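PDB 4OGG: protein DJ-1 homolog D, which is an Arabidopsis member of the DJ-1/PfpI family whose chain carries two DJ-1-type domains in tandem. Local coordinates for residues Tyr209-Pro214 / Ala365-His369; Gln23-Phe28 / His369-Ser374. Numbering follows the deposited sequence.

Contact 1 (Tyr209-Pro214 / Ala365-His369)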
# COMPACT_ATOMS: atom_id res chain seq x y z
N TYR C 209 5.35 5.28 16.77
CA TYR C 209 6.33 5.14 17.84
C TYR C 209 6.04 6.06 19.02
O TYR C 209 6.17 5.68 20.18
CB TYR C 209 7.74 5.52 17.38
CG TYR C 209 8.50 4.56 16.51
CD1 TYR C 209 8.28 3.18 16.56
CD2 TYR C 209 9.54 5.03 15.71
CE1 TYR C 209 9.09 2.30 15.83
CE2 TYR C 209 10.35 4.17 15.00
CZ TYR C 209 10.13 2.81 15.06
OH TYR C 209 10.96 1.99 14.34
N GLU C 210 5.66 7.30 18.70
CA GLU C 210 5.43 8.32 19.72
C GLU C 210 4.34 8.05 20.73
O GLU C 210 4.33 8.65 21.81
CB GLU C 210 5.24 9.66 19.03
CG GLU C 210 6.46 9.97 18.17
CD GLU C 210 6.32 11.20 17.32
OE1 GLU C 210 7.17 11.38 16.42
OE2 GLU C 210 5.38 11.99 17.55
N VAL C 211 3.42 7.15 20.41
CA VAL C 211 2.41 6.79 21.39
C VAL C 211 2.86 5.52 22.11
O VAL C 211 2.91 5.48 23.33
CB VAL C 211 1.01 6.55 20.74
CG1 VAL C 211 1.10 5.50 19.65
CG2 VAL C 211 0.01 6.11 21.82
N LYS C 212 3.24 4.50 21.34
CA LYS C 212 3.62 3.22 21.92
C LYS C 212 4.87 3.21 22.79
O LYS C 212 4.86 2.63 23.87
CB LYS C 212 3.78 2.17 20.82
CG LYS C 212 3.61 0.73 21.31
CD LYS C 212 2.14 0.42 21.60
CE LYS C 212 1.92 -1.07 21.86
NZ LYS C 212 0.47 -1.40 22.04
N VAL C 213 5.94 3.84 22.32
CA VAL C 213 7.18 3.83 23.09
C VAL C 213 7.06 4.49 24.47
O VAL C 213 7.37 3.87 25.48
CB VAL C 213 8.35 4.46 22.30
CG1 VAL C 213 9.62 4.45 23.14
CG2 VAL C 213 8.57 3.65 21.02
N PRO C 214 6.61 5.76 24.52
CA PRO C 214 6.51 6.37 25.85
C PRO C 214 5.47 5.64 26.72
O PRO C 214 5.68 5.44 27.92
CB PRO C 214 6.08 7.81 25.55
CG PRO C 214 6.67 8.05 24.17
CD PRO C 214 6.35 6.75 23.47
N ALA C 365 11.10 14.69 17.83
CA ALA C 365 10.70 13.58 16.97
C ALA C 365 10.95 12.26 17.69
O ALA C 365 11.58 12.24 18.75
CB ALA C 365 11.49 13.62 15.67
N TRP C 366 10.51 11.15 17.12
CA TRP C 366 10.69 9.87 17.80
C TRP C 366 12.12 9.46 18.15
O TRP C 366 12.32 8.68 19.08
CB TRP C 366 9.98 8.71 17.06
CG TRP C 366 10.19 8.57 15.59
CD1 TRP C 366 9.32 8.96 14.60
CD2 TRP C 366 11.26 7.89 14.93
NE1 TRP C 366 9.79 8.54 13.37
CE2 TRP C 366 10.98 7.89 13.54
CE3 TRP C 366 12.44 7.27 15.38
CZ2 TRP C 366 11.82 7.29 12.60
CZ3 TRP C 366 13.28 6.67 14.44
CH2 TRP C 366 12.97 6.69 13.07
N PRO C 367 13.14 9.96 17.43
CA PRO C 367 14.49 9.55 17.81
C PRO C 367 14.85 10.02 19.22
O PRO C 367 15.76 9.49 19.85
CB PRO C 367 15.37 10.22 16.75
CG PRO C 367 14.48 10.23 15.54
CD PRO C 367 13.14 10.65 16.12
N GLY C 368 14.11 11.01 19.71
CA GLY C 368 14.38 11.55 21.04
C GLY C 368 13.66 10.91 22.23
O GLY C 368 13.70 11.46 23.33
N HIS C 369 13.03 9.76 22.03
CA HIS C 369 12.32 9.10 23.12
C HIS C 369 13.14 8.78 24.37
O HIS C 369 12.64 8.89 25.49
CB HIS C 369 11.63 7.84 22.60
CG HIS C 369 10.41 8.12 21.78
ND1 HIS C 369 9.93 7.25 20.83
CD2 HIS C 369 9.57 9.19 21.77
CE1 HIS C 369 8.85 7.76 20.27
NE2 HIS C 369 8.61 8.94 20.82
O HOH W 1 9.23 12.09 14.41

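Contact 2 (Gln23-Phe28 / His369-Ser374)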
# COMPACT_ATOMS: atom_id res chain seq x y z
N GLN C 23 14.59 2.04 22.93
CA GLN C 23 14.47 3.36 23.54
C GLN C 23 14.14 3.34 25.03
O GLN C 23 14.61 4.19 25.78
CB GLN C 23 13.45 4.19 22.77
CG GLN C 23 13.79 4.29 21.29
CD GLN C 23 12.92 5.28 20.56
OE1 GLN C 23 11.70 5.14 20.52
NE2 GLN C 23 13.55 6.30 19.97
N ALA C 24 13.34 2.37 25.45
CA ALA C 24 12.98 2.28 26.86
C ALA C 24 14.23 2.00 27.69
O ALA C 24 14.49 2.68 28.68
CB ALA C 24 11.95 1.17 27.08
N LEU C 25 14.99 0.99 27.29
CA LEU C 25 16.20 0.64 28.02
C LEU C 25 17.16 1.82 28.09
O LEU C 25 17.77 2.08 29.13
CB LEU C 25 16.88 -0.57 27.37
CG LEU C 25 16.05 -1.86 27.43
CD1 LEU C 25 16.84 -2.97 26.75
CD2 LEU C 25 15.73 -2.24 28.87
N GLN C 26 17.30 2.54 26.98
CA GLN C 26 18.17 3.71 26.96
C GLN C 26 17.64 4.76 27.94
O GLN C 26 18.40 5.38 28.67
CB GLN C 26 18.26 4.29 25.55
CG GLN C 26 19.19 3.51 24.64
CD GLN C 26 19.33 4.14 23.28
OE1 GLN C 26 18.46 4.00 22.42
NE2 GLN C 26 20.42 4.85 23.07
N ALA C 27 16.33 4.95 27.94
CA ALA C 27 15.72 5.93 28.84
C ALA C 27 16.03 5.59 30.29
O ALA C 27 16.11 6.48 31.14
CB ALA C 27 14.22 5.99 28.62
N PHE C 28 16.22 4.30 30.57
CA PHE C 28 16.50 3.85 31.92
C PHE C 28 17.98 3.85 32.28
O PHE C 28 18.36 3.35 33.34
CB PHE C 28 15.93 2.44 32.14
CG PHE C 28 14.47 2.32 31.82
CD1 PHE C 28 13.64 3.44 31.84
CD2 PHE C 28 13.91 1.08 31.54
CE1 PHE C 28 12.27 3.32 31.58
CE2 PHE C 28 12.55 0.95 31.27
CZ PHE C 28 11.73 2.07 31.29
N HIS C 369 13.03 9.76 22.03
CA HIS C 369 12.32 9.10 23.12
C HIS C 369 13.14 8.78 24.37
O HIS C 369 12.64 8.89 25.49
CB HIS C 369 11.63 7.84 22.60
CG HIS C 369 10.41 8.12 21.78
ND1 HIS C 369 9.93 7.25 20.83
CD2 HIS C 369 9.57 9.19 21.77
CE1 HIS C 369 8.85 7.76 20.27
NE2 HIS C 369 8.61 8.94 20.82
N PRO C 370 14.42 8.39 24.20
CA PRO C 370 15.21 8.08 25.40
C PRO C 370 15.28 9.27 26.36
O PRO C 370 14.99 9.13 27.55
CB PRO C 370 16.57 7.71 24.83
CG PRO C 370 16.20 7.05 23.53
CD PRO C 370 15.15 8.00 22.99
N GLU C 371 15.64 10.44 25.84
CA GLU C 371 15.72 11.63 26.67
C GLU C 371 14.33 12.10 27.08
O GLU C 371 14.13 12.62 28.18
CB GLU C 371 16.46 12.76 25.95
CG GLU C 371 17.93 12.44 25.69
CD GLU C 371 18.75 13.67 25.34
OE1 GLU C 371 19.95 13.52 25.01
OE2 GLU C 371 18.21 14.80 25.41
N PHE C 372 13.35 11.89 26.19
CA PHE C 372 11.97 12.28 26.47
C PHE C 372 11.49 11.56 27.72
O PHE C 372 11.03 12.18 28.68
CB PHE C 372 11.08 11.89 25.27
CG PHE C 372 9.66 12.40 25.37
CD1 PHE C 372 9.39 13.76 25.36
CD2 PHE C 372 8.60 11.50 25.41
CE1 PHE C 372 8.07 14.23 25.39
CE2 PHE C 372 7.28 11.95 25.44
CZ PHE C 372 7.02 13.32 25.43
N VAL C 373 11.60 10.23 27.72
CA VAL C 373 11.17 9.43 28.86
C VAL C 373 12.06 9.68 30.07
O VAL C 373 11.57 9.80 31.20
CB VAL C 373 11.20 7.93 28.50
CG1 VAL C 373 10.83 7.09 29.72
CG2 VAL C 373 10.22 7.65 27.37
N SER C 374 13.36 9.78 29.84
CA SER C 374 14.32 10.01 30.92
C SER C 374 14.04 11.31 31.67
O SER C 374 14.03 11.35 32.90
CB SER C 374 15.75 10.03 30.37
OG SER C 374 16.70 10.23 31.40

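Contact 1 (Tyr209-Pro214 / Ala365-His369)
His369 sits as a knob among Tyr209, Glu210, Val213 and Pro214 on helix 208-221. Its chi1 is m, and CA-to-CB points toward the helix, so the imidazole enters the hole between these four residues. The CG atom of Pro214 lies over one face of the ring, 4.2 Å from the His369 ring centroid, as a CH-pi contact. Glu210 meets the ring edge, with CA 3.4 Å from His369 NE2. That nitrogen is buried here and has no polar partner in the model. The other, ND1, is 3.5 Å from Val213 CB, but its hydrogen bond goes to Gln23 of helix 15-27.

Trp366, in the p rotamer with CA-to-CB toward the helix, offers its indole face to the ring edge of Tyr209, which is also m. This T-shaped pair has planes at 81°, with Tyr209 CD2 and Trp366 CD2 3.4 Å apart. Both rings also pack on His64 of the first domain. Tyr209 OH is hydrogen-bonded to Asp15, and Trp366 NE1 to His243 O.

Glu210 is extended, m at chi1 and t at chi2. A water bridges the segments, donating to Glu210 OE1 at 3.0 Å and accepting from Trp366 N at 3.1 Å. OE1 also lies near the modified cysteine at position 311.

Gly368 is the N-cap of helix 369-380. The contact joins the start of helix 208-221 to the loop leading into the last helix. A helix glutamate beside the reactive cysteine is characteristic of the DJ-1/PfpI active-site region; here the cysteine is modified (CGV at position 311).

Contact 2 (Gln23-Phe28 / His369-Ser374)
Helices 23-27 and 369-374 cross at -50°, with their axes 7.8 Å apart at closest approach. The backbones are closest where the CA atoms of Ala27 and Pro370 lie 4.1 Å apart. The small Ala27 permits this approach. Its CA makes a CA-H...O contact with Pro370 O at 3.5 Å, and its CB is 3.4 Å from the same oxygen. Helix 15-27 ends here, and Phe28 leaves helical geometry.

Each helix belongs to a different DJ-1/PfpI repeat of the chain, so this is an interface between the two domains of a tandem protein. Val213 of helix 208-221 touches both Gln23 and His369.

Ala27 CB packs on Val373 CB at 3.6 Å, and Ala27 O lies 3.7 Å from Ser374 CB. Gln26 CB rests against Pro370 CB at 3.9 Å. At the N-terminal end of the second helix, His369 ND1 donates to Gln23 OE1 at 2.8 Å. The amide nitrogen of Gln23 is hydrogen-bonded to the backbone oxygen of Trp366, so one glutamine side chain holds both a ring and a main-chain carbonyl of the other domain.

Overall arrangement
The centres of contact 1 and contact 2 are about 9 Å apart, and both lie within about 9 Å of the centre of the chain (centre to centre). They share His369, the first residue of helix 369-380. Along the chain the order is 23-28, 209-214, 365-369, 369-374, so contact 1 is nested inside the loop closed by contact 2. Contact 1 lies within the second DJ-1/PfpI repeat. Contact 2 joins that repeat to helix 15-27 of the first. The two also touch directly: Val213 CG1 lies 3.4 Å from Gln23 OE1, and Pro214 CG lies 4.1 Å from Phe372 CD2. Packing inside one domain thus continues into the interface between domains.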